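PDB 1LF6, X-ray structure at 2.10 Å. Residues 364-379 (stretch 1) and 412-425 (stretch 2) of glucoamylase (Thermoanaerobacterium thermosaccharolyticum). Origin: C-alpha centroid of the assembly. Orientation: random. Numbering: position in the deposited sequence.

Stretch 1 364-379: SLDYLAKVVKDNGMIP
Stretch 2 (412-425) DLYDSLVKPLADFI

How do the two stretches meet? Helix 364-375 and helix 414-425 approach to 8.7 Å between axes, their N-to-C directions 65° apart. No hydrogen bond crosses, so the contact rests on packing, mostly apolar, which buries 557 Å², both sides summed.

What does the start of stretch 2 contribute? Leu413, the N-cap residue closing a 3-10 segment, points toward stretch 1 with chi1 m and chi2 t. Leu413 CD1 lies 3.5 Å from Leu365 CD2 (Leu365 t, p), and Leu413 CD2 lies 4.3 Å from Ala369 CB.

Where is the knob? Helix 414-425 opens with a wider pi-type turn at 414-418. Val372 (chi1 t) points toward stretch 2 and sits among Ser416, Leu417, Pro420 and Leu421. Val372 CG1 is 3.4 Å from Ser416 O; Val372 CG2 is 3.3 Å from Leu417 CD2 (Leu417 t, m). Ala369 and Leu417 are in register, CA to CA 5.4 Å. Val372 CG1 is also 3.7 Å from Pro420 CG, and the helix is kinked at Pro420, whose nitrogen has no hydrogen to give to the turn before.

How does the contact finish? Gly376 leaves the helix with phi/psi 77/12, and extended Met377 (-179/175) follows. Leu421 (m, t) places Leu421 CD2 3.8 Å from Met377 CA and 3.9 Å from Ile378 CG1. Phe424 (chi1 t) receives Met377 CB over one ring face, 4.0 Å from the Phe424 ring centroid, a CH-pi contact.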

# COMPACT_ATOMS: atom_id res chain seq x y z
N SER A 364 -12.03 4.90 -11.00
CA SER A 364 -11.48 5.69 -9.91
C SER A 364 -12.00 7.13 -10.02
O SER A 364 -12.27 7.77 -9.01
CB SER A 364 -9.95 5.67 -9.92
OG SER A 364 -9.41 6.53 -10.90
N LEU A 365 -12.16 7.62 -11.25
CA LEU A 365 -12.67 8.97 -11.44
C LEU A 365 -14.13 9.03 -10.99
O LEU A 365 -14.54 9.98 -10.31
CB LEU A 365 -12.57 9.41 -12.90
CG LEU A 365 -13.03 10.83 -13.22
CD1 LEU A 365 -12.23 11.83 -12.40
CD2 LEU A 365 -12.86 11.12 -14.72
N ASP A 366 -14.90 8.02 -11.36
CA ASP A 366 -16.30 7.97 -10.97
C ASP A 366 -16.46 7.85 -9.46
O ASP A 366 -17.47 8.29 -8.90
CB ASP A 366 -17.00 6.80 -11.68
CG ASP A 366 -17.34 7.13 -13.12
OD1 ASP A 366 -17.17 6.25 -13.98
OD2 ASP A 366 -17.78 8.27 -13.37
N TYR A 367 -15.47 7.27 -8.80
CA TYR A 367 -15.50 7.15 -7.34
C TYR A 367 -15.41 8.57 -6.79
O TYR A 367 -16.18 8.96 -5.90
CB TYR A 367 -14.31 6.33 -6.84
CG TYR A 367 -14.17 6.33 -5.34
CD1 TYR A 367 -14.96 5.50 -4.55
CD2 TYR A 367 -13.27 7.19 -4.70
CE1 TYR A 367 -14.87 5.53 -3.15
CE2 TYR A 367 -13.17 7.23 -3.30
CZ TYR A 367 -13.98 6.39 -2.54
OH TYR A 367 -13.90 6.43 -1.16
N LEU A 368 -14.47 9.35 -7.32
CA LEU A 368 -14.26 10.73 -6.89
C LEU A 368 -15.48 11.61 -7.17
O LEU A 368 -15.80 12.52 -6.40
CB LEU A 368 -13.03 11.32 -7.60
CG LEU A 368 -11.67 10.71 -7.24
CD1 LEU A 368 -10.61 11.28 -8.17
CD2 LEU A 368 -11.33 11.02 -5.79
N ALA A 369 -16.15 11.34 -8.29
CA ALA A 369 -17.35 12.09 -8.66
C ALA A 369 -18.41 11.87 -7.59
O ALA A 369 -19.16 12.78 -7.24
CB ALA A 369 -17.87 11.61 -10.02
N LYS A 370 -18.45 10.65 -7.06
CA LYS A 370 -19.40 10.28 -6.01
C LYS A 370 -19.05 11.05 -4.74
O LYS A 370 -19.93 11.51 -4.00
CB LYS A 370 -19.33 8.77 -5.77
CG LYS A 370 -20.61 8.12 -5.25
CD LYS A 370 -21.04 8.68 -3.90
CE LYS A 370 -22.22 7.91 -3.32
NZ LYS A 370 -21.86 6.50 -3.00
N VAL A 371 -17.75 11.19 -4.47
CA VAL A 371 -17.31 11.91 -3.28
C VAL A 371 -17.74 13.38 -3.36
O VAL A 371 -18.25 13.94 -2.39
CB VAL A 371 -15.77 11.82 -3.10
CG1 VAL A 371 -15.32 12.76 -2.00
CG2 VAL A 371 -15.37 10.39 -2.74
N VAL A 372 -17.53 13.99 -4.52
CA VAL A 372 -17.89 15.39 -4.70
C VAL A 372 -19.40 15.58 -4.61
O VAL A 372 -19.88 16.59 -4.09
CB VAL A 372 -17.39 15.93 -6.06
CG1 VAL A 372 -17.83 17.38 -6.24
CG2 VAL A 372 -15.87 15.83 -6.13
N LYS A 373 -20.15 14.60 -5.09
CA LYS A 373 -21.61 14.69 -5.04
C LYS A 373 -22.09 14.75 -3.59
O LYS A 373 -22.99 15.52 -3.26
CB LYS A 373 -22.25 13.49 -5.73
CG LYS A 373 -23.77 13.56 -5.74
CD LYS A 373 -24.40 12.24 -6.11
CE LYS A 373 -25.91 12.31 -5.99
NZ LYS A 373 -26.53 10.96 -6.17
N ASP A 374 -21.48 13.96 -2.72
CA ASP A 374 -21.88 13.95 -1.32
C ASP A 374 -21.20 14.98 -0.42
O ASP A 374 -21.68 15.24 0.69
CB ASP A 374 -21.67 12.55 -0.72
CG ASP A 374 -22.36 11.45 -1.51
OD1 ASP A 374 -23.53 11.63 -1.91
OD2 ASP A 374 -21.73 10.40 -1.73
N ASN A 375 -20.10 15.57 -0.87
CA ASN A 375 -19.37 16.54 -0.05
C ASN A 375 -19.24 17.93 -0.66
O ASN A 375 -19.02 18.90 0.06
CB ASN A 375 -17.97 16.01 0.27
CG ASN A 375 -18.00 14.80 1.16
OD1 ASN A 375 -18.30 14.91 2.36
ND2 ASN A 375 -17.70 13.64 0.60
N GLY A 376 -19.34 18.01 -1.98
CA GLY A 376 -19.21 19.30 -2.64
C GLY A 376 -17.75 19.71 -2.73
O GLY A 376 -17.42 20.84 -3.07
N MET A 377 -16.88 18.76 -2.44
CA MET A 377 -15.45 19.01 -2.47
C MET A 377 -14.72 17.72 -2.12
O MET A 377 -15.35 16.72 -1.79
CB MET A 377 -15.11 20.15 -1.50
CG MET A 377 -14.03 19.85 -0.49
SD MET A 377 -14.59 18.90 0.92
CE MET A 377 -13.58 19.66 2.18
N ILE A 378 -13.39 17.73 -2.20
CA ILE A 378 -12.61 16.54 -1.87
C ILE A 378 -12.00 16.66 -0.47
O ILE A 378 -11.13 17.50 -0.23
CB ILE A 378 -11.45 16.32 -2.87
CG1 ILE A 378 -12.00 16.09 -4.29
CG2 ILE A 378 -10.59 15.13 -2.43
CD1 ILE A 378 -12.81 14.81 -4.43
N PRO A 379 -12.45 15.82 0.47
CA PRO A 379 -11.88 15.90 1.83
C PRO A 379 -10.44 15.36 1.83
O PRO A 379 -10.05 14.64 0.90
CB PRO A 379 -12.85 15.06 2.67
CG PRO A 379 -13.38 14.07 1.68
CD PRO A 379 -13.57 14.87 0.41
N ASP A 412 -18.56 14.67 -19.43
CA ASP A 412 -19.88 14.41 -18.88
C ASP A 412 -19.91 14.67 -17.38
O ASP A 412 -20.97 14.76 -16.78
CB ASP A 412 -20.27 12.96 -19.16
CG ASP A 412 -19.27 11.98 -18.57
OD1 ASP A 412 -19.61 11.30 -17.57
OD2 ASP A 412 -18.14 11.89 -19.09
N LEU A 413 -18.73 14.82 -16.78
CA LEU A 413 -18.64 15.06 -15.34
C LEU A 413 -18.50 16.53 -14.97
O LEU A 413 -18.24 16.88 -13.82
CB LEU A 413 -17.46 14.27 -14.75
CG LEU A 413 -17.51 12.75 -14.87
CD1 LEU A 413 -16.23 12.15 -14.30
CD2 LEU A 413 -18.74 12.20 -14.15
N TYR A 414 -18.69 17.41 -15.96
CA TYR A 414 -18.56 18.84 -15.74
C TYR A 414 -19.44 19.38 -14.61
O TYR A 414 -18.96 20.08 -13.72
CB TYR A 414 -18.85 19.61 -17.03
CG TYR A 414 -18.73 21.11 -16.86
CD1 TYR A 414 -17.50 21.71 -16.61
CD2 TYR A 414 -19.87 21.93 -16.91
CE1 TYR A 414 -17.39 23.08 -16.42
CE2 TYR A 414 -19.77 23.30 -16.72
CZ TYR A 414 -18.53 23.87 -16.47
OH TYR A 414 -18.42 25.22 -16.27
N ASP A 415 -20.74 19.08 -14.66
CA ASP A 415 -21.68 19.55 -13.65
C ASP A 415 -21.49 18.95 -12.26
O ASP A 415 -21.57 19.66 -11.26
CB ASP A 415 -23.13 19.29 -14.08
CG ASP A 415 -23.56 20.15 -15.26
OD1 ASP A 415 -23.44 21.39 -15.17
OD2 ASP A 415 -24.02 19.57 -16.27
N SER A 416 -21.24 17.65 -12.20
CA SER A 416 -21.10 16.97 -10.92
C SER A 416 -19.70 16.95 -10.31
O SER A 416 -19.55 16.77 -9.10
CB SER A 416 -21.61 15.54 -11.03
OG SER A 416 -20.81 14.77 -11.91
N LEU A 417 -18.67 17.15 -11.14
CA LEU A 417 -17.30 17.09 -10.64
C LEU A 417 -16.44 18.33 -10.89
O LEU A 417 -15.96 18.97 -9.96
CB LEU A 417 -16.60 15.87 -11.25
CG LEU A 417 -15.20 15.43 -10.79
CD1 LEU A 417 -14.14 16.46 -11.17
CD2 LEU A 417 -15.22 15.19 -9.30
N VAL A 418 -16.26 18.67 -12.16
CA VAL A 418 -15.42 19.80 -12.55
C VAL A 418 -15.85 21.16 -12.02
O VAL A 418 -15.06 21.83 -11.34
CB VAL A 418 -15.30 19.87 -14.09
CG1 VAL A 418 -14.43 21.05 -14.49
CG2 VAL A 418 -14.70 18.56 -14.62
N LYS A 419 -17.07 21.57 -12.32
CA LYS A 419 -17.54 22.88 -11.87
C LYS A 419 -17.51 23.06 -10.35
O LYS A 419 -17.00 24.05 -9.85
CB LYS A 419 -18.95 23.16 -12.42
CG LYS A 419 -19.53 24.50 -12.00
CD LYS A 419 -20.56 24.98 -13.01
CE LYS A 419 -21.44 26.08 -12.43
NZ LYS A 419 -20.66 27.17 -11.79
N PRO A 420 -18.06 22.10 -9.59
CA PRO A 420 -18.01 22.30 -8.13
C PRO A 420 -16.59 22.41 -7.56
O PRO A 420 -16.33 23.23 -6.68
CB PRO A 420 -18.79 21.11 -7.58
CG PRO A 420 -18.72 20.08 -8.68
CD PRO A 420 -18.85 20.90 -9.93
N LEU A 421 -15.67 21.60 -8.07
CA LEU A 421 -14.29 21.64 -7.59
C LEU A 421 -13.58 22.90 -8.05
O LEU A 421 -12.83 23.51 -7.28
CB LEU A 421 -13.51 20.40 -8.05
CG LEU A 421 -13.92 19.08 -7.38
CD1 LEU A 421 -13.08 17.95 -7.95
CD2 LEU A 421 -13.74 19.18 -5.86
N ALA A 422 -13.81 23.30 -9.30
CA ALA A 422 -13.19 24.50 -9.83
C ALA A 422 -13.66 25.72 -9.04
O ALA A 422 -12.86 26.59 -8.68
CB ALA A 422 -13.52 24.66 -11.31
N ASP A 423 -14.97 25.77 -8.77
CA ASP A 423 -15.54 26.89 -8.02
C ASP A 423 -15.02 26.89 -6.58
O ASP A 423 -14.82 27.95 -5.99
CB ASP A 423 -17.07 26.81 -8.00
CG ASP A 423 -17.68 27.05 -9.38
OD1 ASP A 423 -17.06 27.74 -10.21
OD2 ASP A 423 -18.80 26.55 -9.62
N PHE A 424 -14.81 25.70 -6.03
CA PHE A 424 -14.31 25.60 -4.66
C PHE A 424 -12.87 26.12 -4.59
O PHE A 424 -12.51 26.87 -3.68
CB PHE A 424 -14.38 24.15 -4.18
CG PHE A 424 -13.92 23.96 -2.77
CD1 PHE A 424 -12.88 23.08 -2.48
CD2 PHE A 424 -14.52 24.65 -1.73
CE1 PHE A 424 -12.44 22.90 -1.17
CE2 PHE A 424 -14.09 24.48 -0.41
CZ PHE A 424 -13.05 23.61 -0.13
N ILE A 425 -12.06 25.73 -5.57
CA ILE A 425 -10.67 26.17 -5.63
C ILE A 425 -10.54 27.69 -5.76
O ILE A 425 -9.70 28.30 -5.10
CB ILE A 425 -9.94 25.52 -6.82
CG1 ILE A 425 -9.78 24.02 -6.58
CG2 ILE A 425 -8.57 26.17 -7.03
CD1 ILE A 425 -9.29 23.26 -7.80